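Local coordinates for protein transcriptional regulator, TetR family (Legionella pneumophila subsp. pneumophila str. Philadelphia 1, PDB 3ON4) that probably binds DNA through an N-terminal helix-turn-helix and regulates transcription, at the interface of chains A and B. Coordinates in Å, arbitrary orientation; residue numbers count along the deposited sequence, not the author numbering. Chains: chain A/B, Transcriptional regulator, TetR family.

Contact 1: the interface of chains A and B. Residues chain A 131, 135, 157, 160-161; chain B 166, 169, 178.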
ATOM      1  N   PHE A 131      -3.858  -0.462 -12.771  1.00 18.20           N
ATOM      2  CA  PHE A 131      -3.357  -1.792 -12.437  1.00 18.08           C
ATOM      3  C   PHE A 131      -3.597  -2.826 -13.540  1.00 19.78           C
ATOM      4  O   PHE A 131      -2.722  -3.646 -13.817  1.00 18.41           O
ATOM      5  CB  PHE A 131      -3.879  -2.244 -11.076  1.00 17.70           C
ATOM      6  CG  PHE A 131      -3.198  -1.516  -9.946  1.00 16.98           C
ATOM      7  CD1 PHE A 131      -1.850  -1.730  -9.703  1.00 16.20           C
ATOM      8  CD2 PHE A 131      -3.868  -0.552  -9.201  1.00 17.04           C
ATOM      9  CE1 PHE A 131      -1.188  -1.023  -8.710  1.00 18.42           C
ATOM     10  CE2 PHE A 131      -3.212   0.142  -8.207  1.00 16.14           C
ATOM     11  CZ  PHE A 131      -1.874  -0.086  -7.964  1.00 15.61           C
ATOM     12  N   ILE A 135      -0.635  -5.063 -15.119  1.00 19.42           N
ATOM     13  CA  ILE A 135      -0.751  -6.514 -15.040  1.00 19.84           C
ATOM     14  C   ILE A 135      -0.774  -7.153 -16.435  1.00 21.06           C
ATOM     15  O   ILE A 135      -0.024  -8.109 -16.701  1.00 21.62           O
ATOM     16  CB  ILE A 135      -1.978  -6.898 -14.193  1.00 19.44           C
ATOM     17  CG1 ILE A 135      -1.718  -6.481 -12.731  1.00 20.69           C
ATOM     18  CG2 ILE A 135      -2.337  -8.384 -14.355  1.00 20.87           C
ATOM     19  CD1 ILE A 135      -2.937  -6.459 -11.891  1.00 19.65           C
ATOM     20  N   LYS A 157       0.924 -10.825 -11.098  1.00 16.92           N
ATOM     21  CA  LYS A 157       0.292 -10.331  -9.868  1.00 16.78           C
ATOM     22  C   LYS A 157       1.218 -10.359  -8.650  1.00 16.40           C
ATOM     23  O   LYS A 157       1.139  -9.466  -7.821  1.00 16.56           O
ATOM     24  CB  LYS A 157      -1.024 -11.067  -9.602  1.00 18.29           C
ATOM     25  CG  LYS A 157      -2.081 -10.717 -10.684  1.00 19.50           C
ATOM     26  CD  LYS A 157      -3.372 -11.438 -10.526  1.00 21.56           C
ATOM     27  CE  LYS A 157      -4.354 -10.978 -11.609  1.00 26.15           C
ATOM     28  NZ  LYS A 157      -5.544 -11.847 -11.764  1.00 28.00           N
ATOM     29  N   ILE A 160       3.656  -7.231  -9.151  1.00 16.58           N
ATOM     30  CA  ILE A 160       3.102  -5.900  -8.853  1.00 15.54           C
ATOM     31  C   ILE A 160       2.773  -5.781  -7.367  1.00 15.10           C
ATOM     32  O   ILE A 160       2.917  -4.702  -6.800  1.00 13.93           O
ATOM     33  CB  ILE A 160       1.900  -5.483  -9.789  1.00 16.42           C
ATOM     34  CG1 ILE A 160       1.526  -3.983  -9.615  1.00 17.44           C
ATOM     35  CG2 ILE A 160       0.702  -6.350  -9.577  1.00 15.16           C
ATOM     36  CD1 ILE A 160       2.702  -2.964  -9.638  1.00 18.31           C
ATOM     37  N   SER A 161       2.347  -6.875  -6.737  1.00 15.65           N
ATOM     38  CA  SER A 161       2.117  -6.865  -5.288  1.00 15.82           C
ATOM     39  C   SER A 161       3.416  -6.548  -4.550  1.00 15.71           C
ATOM     40  O   SER A 161       3.440  -5.722  -3.622  1.00 15.08           O
ATOM     41  CB  SER A 161       1.562  -8.207  -4.813  1.00 17.33           C
ATOM     42  OG  SER A 161       0.338  -8.494  -5.471  1.00 18.04           O
TER
ATOM     43  N   GLY B 166      -0.265  -7.562  -1.726  1.00 15.97           N
ATOM     44  CA  GLY B 166      -1.311  -8.519  -2.083  1.00 16.04           C
ATOM     45  C   GLY B 166      -2.662  -8.113  -1.507  1.00 16.02           C
ATOM     46  O   GLY B 166      -3.686  -8.143  -2.184  1.00 16.52           O
ATOM     47  N   LEU B 169      -4.086  -4.862  -3.343  1.00 13.78           N
ATOM     48  CA  LEU B 169      -4.681  -5.081  -4.643  1.00 13.70           C
ATOM     49  C   LEU B 169      -5.857  -6.048  -4.617  1.00 14.00           C
ATOM     50  O   LEU B 169      -6.804  -5.871  -5.390  1.00 15.26           O
ATOM     51  CB  LEU B 169      -3.592  -5.533  -5.647  1.00 14.36           C
ATOM     52  CG  LEU B 169      -2.377  -4.590  -5.732  1.00 13.99           C
ATOM     53  CD1 LEU B 169      -1.307  -5.131  -6.660  1.00 12.65           C
ATOM     54  CD2 LEU B 169      -2.803  -3.145  -6.132  1.00 15.65           C
ATOM     55  N   PHE B 178      -4.466 -12.521  -6.008  1.00 19.36           N
ATOM     56  CA  PHE B 178      -3.424 -11.700  -5.392  1.00 17.84           C
ATOM     57  C   PHE B 178      -2.979 -12.311  -4.061  1.00 18.27           C
ATOM     58  O   PHE B 178      -1.779 -12.356  -3.748  1.00 18.41           O
ATOM     59  CB  PHE B 178      -3.896 -10.278  -5.149  1.00 16.75           C
ATOM     60  CG  PHE B 178      -3.984  -9.437  -6.399  1.00 15.19           C
ATOM     61  CD1 PHE B 178      -2.845  -8.936  -7.005  1.00 14.70           C
ATOM     62  CD2 PHE B 178      -5.207  -9.163  -6.970  1.00 15.11           C
ATOM     63  CE1 PHE B 178      -2.939  -8.190  -8.160  1.00 16.13           C
ATOM     64  CE2 PHE B 178      -5.317  -8.378  -8.114  1.00 16.27           C
ATOM     65  CZ  PHE B 178      -4.180  -7.889  -8.705  1.00 18.01           C
TER
HETATM   66  O   HOH W   1       0.144 -11.652  -5.444  1.00 22.64           O
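B:Phe178 and B:Leu169 of one subunit push into a groove of the other formed by A:Phe131, A:Ile135, A:Lys157, A:Ile160 and A:Ser161. Packing is close around both B:Leu169 and B:Phe178. The CD2 methyl of B:Leu169 sits over the centre of the A:Phe131 ring, 3.7 Å from the centroid, in a CH-pi contact, while its CD1 meets the CG2 methyl of A:Ile160 at 3.7 Å. The aromatic ring of B:Phe178 is sandwiched: CB of its own chain's B:Leu169 covers the middle of one face, and the aliphatic stem of A:Lys157 runs over the other, with CG 3.7 Å from CE1 of the ring. In the ring plane, CD1 of A:Ile135 touches the edge at CZ. With CG anti to the carbonyl carbon (chi1 -74°), the B:Phe178 side chain is turned toward chain A, where it crosses that of A:Lys157 at about a right angle.

Toward A:Ser161 a water enters the contact. The serine hydroxyl OG donates to the carbonyl O of A:Lys157 one helical turn earlier, at 2.7 Å and tilted 27° from the carbonyl plane. The water joins this OG to the carbonyl O of B:Phe178, 2.7 Å from the latter, and so bridges the subunits. A:Ser161 CB also rests against the backbone of B:Gly166, whose lack of a side chain may allow this close approach. The patch adds apolar contacts to the two-fold interface, which probably corresponds to the dimer typical of TetR regulators.

Contact 2: the interface of chains A and B. Residues chain A 135, 157; chain B 173, 175, 177-178.
The ring of B:Phe178 has the CD methylene of A:Lys157 over one face, displaced toward the rim, and two groups in plane at its edge: the CD1 methyl of A:Ile135 and the phenol OH of B:Tyr173. That hydroxyl also approaches the A:Ile135 methyl, its OH 4.1 Å from CD1, as the two side chains come from opposite directions. Beyond the ring the lysine chain continues extended, chi3 178°, and carries its ammonium group to B:Asp175. There A:Lys157 NZ forms a salt bridge with the carboxylate OD2 of B:Asp175 at 2.7 Å, OD2 receiving it on its syn lone pair. The other oxygen, OD1, is held within chain B: the B:Thr177 backbone N donates to it at 3.0 Å and the threonine hydroxyl also bonds to it, both from the same face of the carboxylate. These bonds fix the rotation of the acid and present OD2 to the lysine. A:Lys157 NZ also makes a weak hydrogen bond to B:Thr177 OG1, at 3.3 Å. A water bonds both groups as well. B:Asp175 lies in the short loop between helices 149-173 and 177-189 of chain B, where it appears to cap the start of the latter; opposite it stand helices 121-144 and 149-173 of chain A.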
ATOM      1  N   ILE A 135      -0.635  -5.063 -15.119  1.00 19.42           N
ATOM      2  CA  ILE A 135      -0.751  -6.514 -15.040  1.00 19.84           C
ATOM      3  C   ILE A 135      -0.774  -7.153 -16.435  1.00 21.06           C
ATOM      4  O   ILE A 135      -0.024  -8.109 -16.701  1.00 21.62           O
ATOM      5  CB  ILE A 135      -1.978  -6.898 -14.193  1.00 19.44           C
ATOM      6  CG1 ILE A 135      -1.718  -6.481 -12.731  1.00 20.69           C
ATOM      7  CG2 ILE A 135      -2.337  -8.384 -14.355  1.00 20.87           C
ATOM      8  CD1 ILE A 135      -2.937  -6.459 -11.891  1.00 19.65           C
ATOM      9  N   LYS A 157       0.924 -10.825 -11.098  1.00 16.92           N
ATOM     10  CA  LYS A 157       0.292 -10.331  -9.868  1.00 16.78           C
ATOM     11  C   LYS A 157       1.218 -10.359  -8.650  1.00 16.40           C
ATOM     12  O   LYS A 157       1.139  -9.466  -7.821  1.00 16.56           O
ATOM     13  CB  LYS A 157      -1.024 -11.067  -9.602  1.00 18.29           C
ATOM     14  CG  LYS A 157      -2.081 -10.717 -10.684  1.00 19.50           C
ATOM     15  CD  LYS A 157      -3.372 -11.438 -10.526  1.00 21.56           C
ATOM     16  CE  LYS A 157      -4.354 -10.978 -11.609  1.00 26.15           C
ATOM     17  NZ  LYS A 157      -5.544 -11.847 -11.764  1.00 28.00           N
TER
ATOM     18  N   TYR B 173     -11.006  -5.365  -6.253  0.62 18.86           N
ATOM     19  CA  TYR B 173     -12.122  -5.950  -6.976  0.62 20.14           C
ATOM     20  C   TYR B 173     -12.280  -7.441  -6.657  0.62 20.94           C
ATOM     21  O   TYR B 173     -12.773  -8.228  -7.476  0.62 21.78           O
ATOM     22  CB  TYR B 173     -12.034  -5.620  -8.490  0.62 20.99           C
ATOM     23  CG  TYR B 173     -10.665  -5.792  -9.102  0.62 21.56           C
ATOM     24  CD1 TYR B 173      -9.722  -4.761  -9.037  0.62 21.99           C
ATOM     25  CD2 TYR B 173     -10.301  -6.981  -9.744  0.62 23.49           C
ATOM     26  CE1 TYR B 173      -8.458  -4.911  -9.575  0.62 21.98           C
ATOM     27  CE2 TYR B 173      -9.031  -7.141 -10.287  0.62 22.92           C
ATOM     28  CZ  TYR B 173      -8.110  -6.095 -10.197  0.62 24.26           C
ATOM     29  OH  TYR B 173      -6.835  -6.208 -10.729  0.62 25.03           O
ATOM     30  N   ASP B 175     -10.169  -9.855  -6.194  1.00 22.82           N
ATOM     31  CA  ASP B 175      -9.354 -10.859  -6.926  1.00 24.03           C
ATOM     32  C   ASP B 175      -8.520 -11.665  -5.912  1.00 23.46           C
ATOM     33  O   ASP B 175      -7.490 -11.219  -5.426  1.00 23.31           O
ATOM     34  CB  ASP B 175      -8.493 -10.223  -8.028  1.00 24.46           C
ATOM     35  CG  ASP B 175      -7.796 -11.244  -8.890  1.00 25.29           C
ATOM     36  OD1 ASP B 175      -7.805 -12.446  -8.562  1.00 26.62           O
ATOM     37  OD2 ASP B 175      -7.221 -10.845  -9.913  1.00 29.89           O
ATOM     38  N   THR B 177      -6.677 -14.141  -6.324  1.00 24.07           N
ATOM     39  CA  THR B 177      -5.415 -14.664  -6.798  1.00 24.25           C
ATOM     40  C   THR B 177      -4.232 -13.808  -6.321  1.00 21.53           C
ATOM     41  O   THR B 177      -3.120 -14.327  -6.206  1.00 21.38           O
ATOM     42  CB  THR B 177      -5.431 -14.901  -8.331  1.00 26.61           C
ATOM     43  OG1 THR B 177      -5.648 -13.676  -8.992  1.00 27.99           O
ATOM     44  CG2 THR B 177      -6.553 -15.869  -8.720  1.00 29.66           C
ATOM     45  N   PHE B 178      -4.466 -12.521  -6.008  1.00 19.36           N
ATOM     46  CA  PHE B 178      -3.424 -11.700  -5.392  1.00 17.84           C
ATOM     47  C   PHE B 178      -2.979 -12.311  -4.061  1.00 18.27           C
ATOM     48  O   PHE B 178      -1.779 -12.356  -3.748  1.00 18.41           O
ATOM     49  CB  PHE B 178      -3.896 -10.278  -5.149  1.00 16.75           C
ATOM     50  CG  PHE B 178      -3.984  -9.437  -6.399  1.00 15.19           C
ATOM     51  CD1 PHE B 178      -2.845  -8.936  -7.005  1.00 14.70           C
ATOM     52  CD2 PHE B 178      -5.207  -9.163  -6.970  1.00 15.11           C
ATOM     53  CE1 PHE B 178      -2.939  -8.190  -8.160  1.00 16.13           C
ATOM     54  CE2 PHE B 178      -5.317  -8.378  -8.114  1.00 16.27           C
ATOM     55  CZ  PHE B 178      -4.180  -7.889  -8.705  1.00 18.01           C
TER
HETATM   56  O   HOH W   2      -5.045 -14.629 -11.783  1.00 39.41           O

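Contact 3: the interface of chains A and B. Residues chain A 162, 166, 169, 178; chain B 135, 157, 160-161.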
ATOM      1  N   LEU A 162       4.508  -7.181  -4.978  1.00 15.34           N
ATOM      2  CA  LEU A 162       5.777  -7.005  -4.308  1.00 16.97           C
ATOM      3  C   LEU A 162       6.302  -5.590  -4.531  1.00 15.28           C
ATOM      4  O   LEU A 162       6.835  -4.989  -3.613  1.00 15.23           O
ATOM      5  CB  LEU A 162       6.788  -8.032  -4.792  1.00 18.58           C
ATOM      6  CG  LEU A 162       8.098  -8.217  -4.053  1.00 23.06           C
ATOM      7  CD1 LEU A 162       7.921  -8.312  -2.514  1.00 25.86           C
ATOM      8  CD2 LEU A 162       8.757  -9.482  -4.588  1.00 28.90           C
ATOM      9  N   GLY A 166       6.793  -3.318  -1.388  1.00 15.56           N
ATOM     10  CA  GLY A 166       8.192  -2.917  -1.236  1.00 17.33           C
ATOM     11  C   GLY A 166       8.387  -1.410  -1.199  1.00 17.21           C
ATOM     12  O   GLY A 166       9.135  -0.876  -0.347  1.00 16.61           O
ATOM     13  N   LEU A 169       6.901   0.138   2.143  1.00 15.76           N
ATOM     14  CA  LEU A 169       7.720  -0.008   3.324  1.00 17.30           C
ATOM     15  C   LEU A 169       9.087   0.674   3.174  1.00 17.39           C
ATOM     16  O   LEU A 169       9.603   1.202   4.164  1.00 19.19           O
ATOM     17  CB  LEU A 169       7.879  -1.492   3.702  1.00 18.51           C
ATOM     18  CG  LEU A 169       6.538  -2.180   3.960  1.00 18.81           C
ATOM     19  CD1 LEU A 169       6.739  -3.633   4.312  1.00 18.77           C
ATOM     20  CD2 LEU A 169       5.777  -1.450   5.065  1.00 21.01           C
ATOM     21  N   PHE A 178      14.214  -3.213   1.179  1.00 21.93           N
ATOM     22  CA  PHE A 178      12.862  -3.602   0.753  1.00 21.14           C
ATOM     23  C   PHE A 178      12.757  -3.625  -0.789  1.00 20.94           C
ATOM     24  O   PHE A 178      12.076  -4.488  -1.369  1.00 21.49           O
ATOM     25  CB  PHE A 178      11.788  -2.676   1.337  1.00 21.21           C
ATOM     26  CG  PHE A 178      11.549  -2.854   2.816  1.00 20.67           C
ATOM     27  CD1 PHE A 178      10.711  -3.855   3.281  1.00 17.57           C
ATOM     28  CD2 PHE A 178      12.136  -1.990   3.745  1.00 20.56           C
ATOM     29  CE1 PHE A 178      10.474  -4.013   4.629  1.00 18.59           C
ATOM     30  CE2 PHE A 178      11.893  -2.129   5.098  1.00 22.56           C
ATOM     31  CZ  PHE A 178      11.057  -3.147   5.546  1.00 23.56           C
TER
ATOM     32  N   ILE B 135       8.330  -7.933  11.287  1.00 21.55           N
ATOM     33  CA  ILE B 135       9.549  -8.308  10.613  1.00 22.31           C
ATOM     34  C   ILE B 135      10.463  -9.111  11.543  1.00 24.17           C
ATOM     35  O   ILE B 135      11.057 -10.113  11.130  1.00 24.49           O
ATOM     36  CB  ILE B 135      10.280  -7.080  10.070  1.00 22.49           C
ATOM     37  CG1 ILE B 135       9.466  -6.479   8.912  1.00 22.14           C
ATOM     38  CG2 ILE B 135      11.698  -7.459   9.639  1.00 23.04           C
ATOM     39  CD1 ILE B 135       9.954  -5.058   8.474  1.00 21.96           C
ATOM     40  N   LYS B 157      11.413  -9.410   5.030  1.00 20.30           N
ATOM     41  CA  LYS B 157      11.018  -8.173   4.378  1.00 19.86           C
ATOM     42  C   LYS B 157      10.311  -8.437   3.054  1.00 19.00           C
ATOM     43  O   LYS B 157       9.348  -7.752   2.733  1.00 17.98           O
ATOM     44  CB  LYS B 157      12.210  -7.229   4.193  1.00 20.93           C
ATOM     45  CG  LYS B 157      12.732  -6.678   5.518  1.00 22.49           C
ATOM     46  CD  LYS B 157      13.960  -5.788   5.347  1.00 25.30           C
ATOM     47  CE  LYS B 157      14.395  -5.209   6.705  1.00 27.76           C
ATOM     48  NZ  LYS B 157      15.599  -4.376   6.605  1.00 27.76           N
ATOM     49  N   ILE B 160       6.581  -9.664   4.126  1.00 17.69           N
ATOM     50  CA  ILE B 160       5.651  -8.585   4.559  1.00 16.51           C
ATOM     51  C   ILE B 160       5.395  -7.617   3.413  1.00 16.14           C
ATOM     52  O   ILE B 160       4.280  -7.153   3.261  1.00 15.53           O
ATOM     53  CB  ILE B 160       6.099  -7.864   5.855  1.00 17.54           C
ATOM     54  CG1 ILE B 160       5.016  -6.896   6.378  1.00 16.77           C
ATOM     55  CG2 ILE B 160       7.423  -7.116   5.643  1.00 16.60           C
ATOM     56  CD1 ILE B 160       3.664  -7.554   6.787  1.00 18.35           C
ATOM     57  N   SER B 161       6.393  -7.366   2.572  1.00 16.68           N
ATOM     58  CA  SER B 161       6.166  -6.549   1.371  1.00 16.57           C
ATOM     59  C   SER B 161       5.072  -7.195   0.493  1.00 16.56           C
ATOM     60  O   SER B 161       4.141  -6.519   0.038  1.00 15.92           O
ATOM     61  CB  SER B 161       7.448  -6.379   0.570  1.00 17.78           C
ATOM     62  OG  SER B 161       8.436  -5.655   1.290  1.00 18.52           O
TER
HETATM   63  O   HOH W   3      11.174  -6.572   0.063  1.00 26.72           O
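Helices 149-173 of the two subunits meet here within the alpha-helical C-terminal region of this TetR-family protein, joined by the last helix, 177-189, of chain A. A:Phe178, from the first turn of that last helix, directs its ring at chain B. The CD1 methyl of B:Ile135 meets the ring edge in plane at CZ, 3.7 Å away. Across one face runs the extended B:Lys157 chain, its CG 3.6 Å from CE1, and over the opposite face lies CB of A:Leu169, offset toward the rim. The ring is thus held between an aliphatic stem of the partner and a leucine of its own subunit.

A:Leu169 turns its CD1 branch to the CG2 methyl of B:Ile160, the two side chains crossing at about a right angle with 3.8 Å between these methyls. B:Ser161 fits beside the chain A helix: its CB lies 3.7 Å from CD1 of A:Leu162 and also packs on the backbone of A:Gly166. Its hydroxyl is placed by chi1 -64° beside its own backbone N, where OG donates to the carbonyl O of B:Lys157 at 2.7 Å, 33° from the carbonyl plane. A water 3.1 Å from OG links the same hydroxyl to the carbonyl O of A:Phe178. In the fold, the site lies where helices 149-173 and 177-189 of chain A face helices 121-143 and 149-173 of chain B.

Contacts 1 and 2 are adjoining parts of one patch: the centres of their C-alpha atoms lie about 5 Å apart, and they share A:Ile135, A:Lys157 and B:Phe178. Contact 2 adds a salt bridge beside the apolar contacts of contact 1. Contact 3, about 14 Å from contact 1 and 18 Å from contact 2 between centres of C-alpha atoms, is largely the twin of contact 1 with the chains exchanged. Phe178 of each chain packs against Lys157 of the other. This reciprocity ties the subunits together through helices 121-144, 149-173 and 177-189, and could set the spacing of the two presumed DNA-binding motifs.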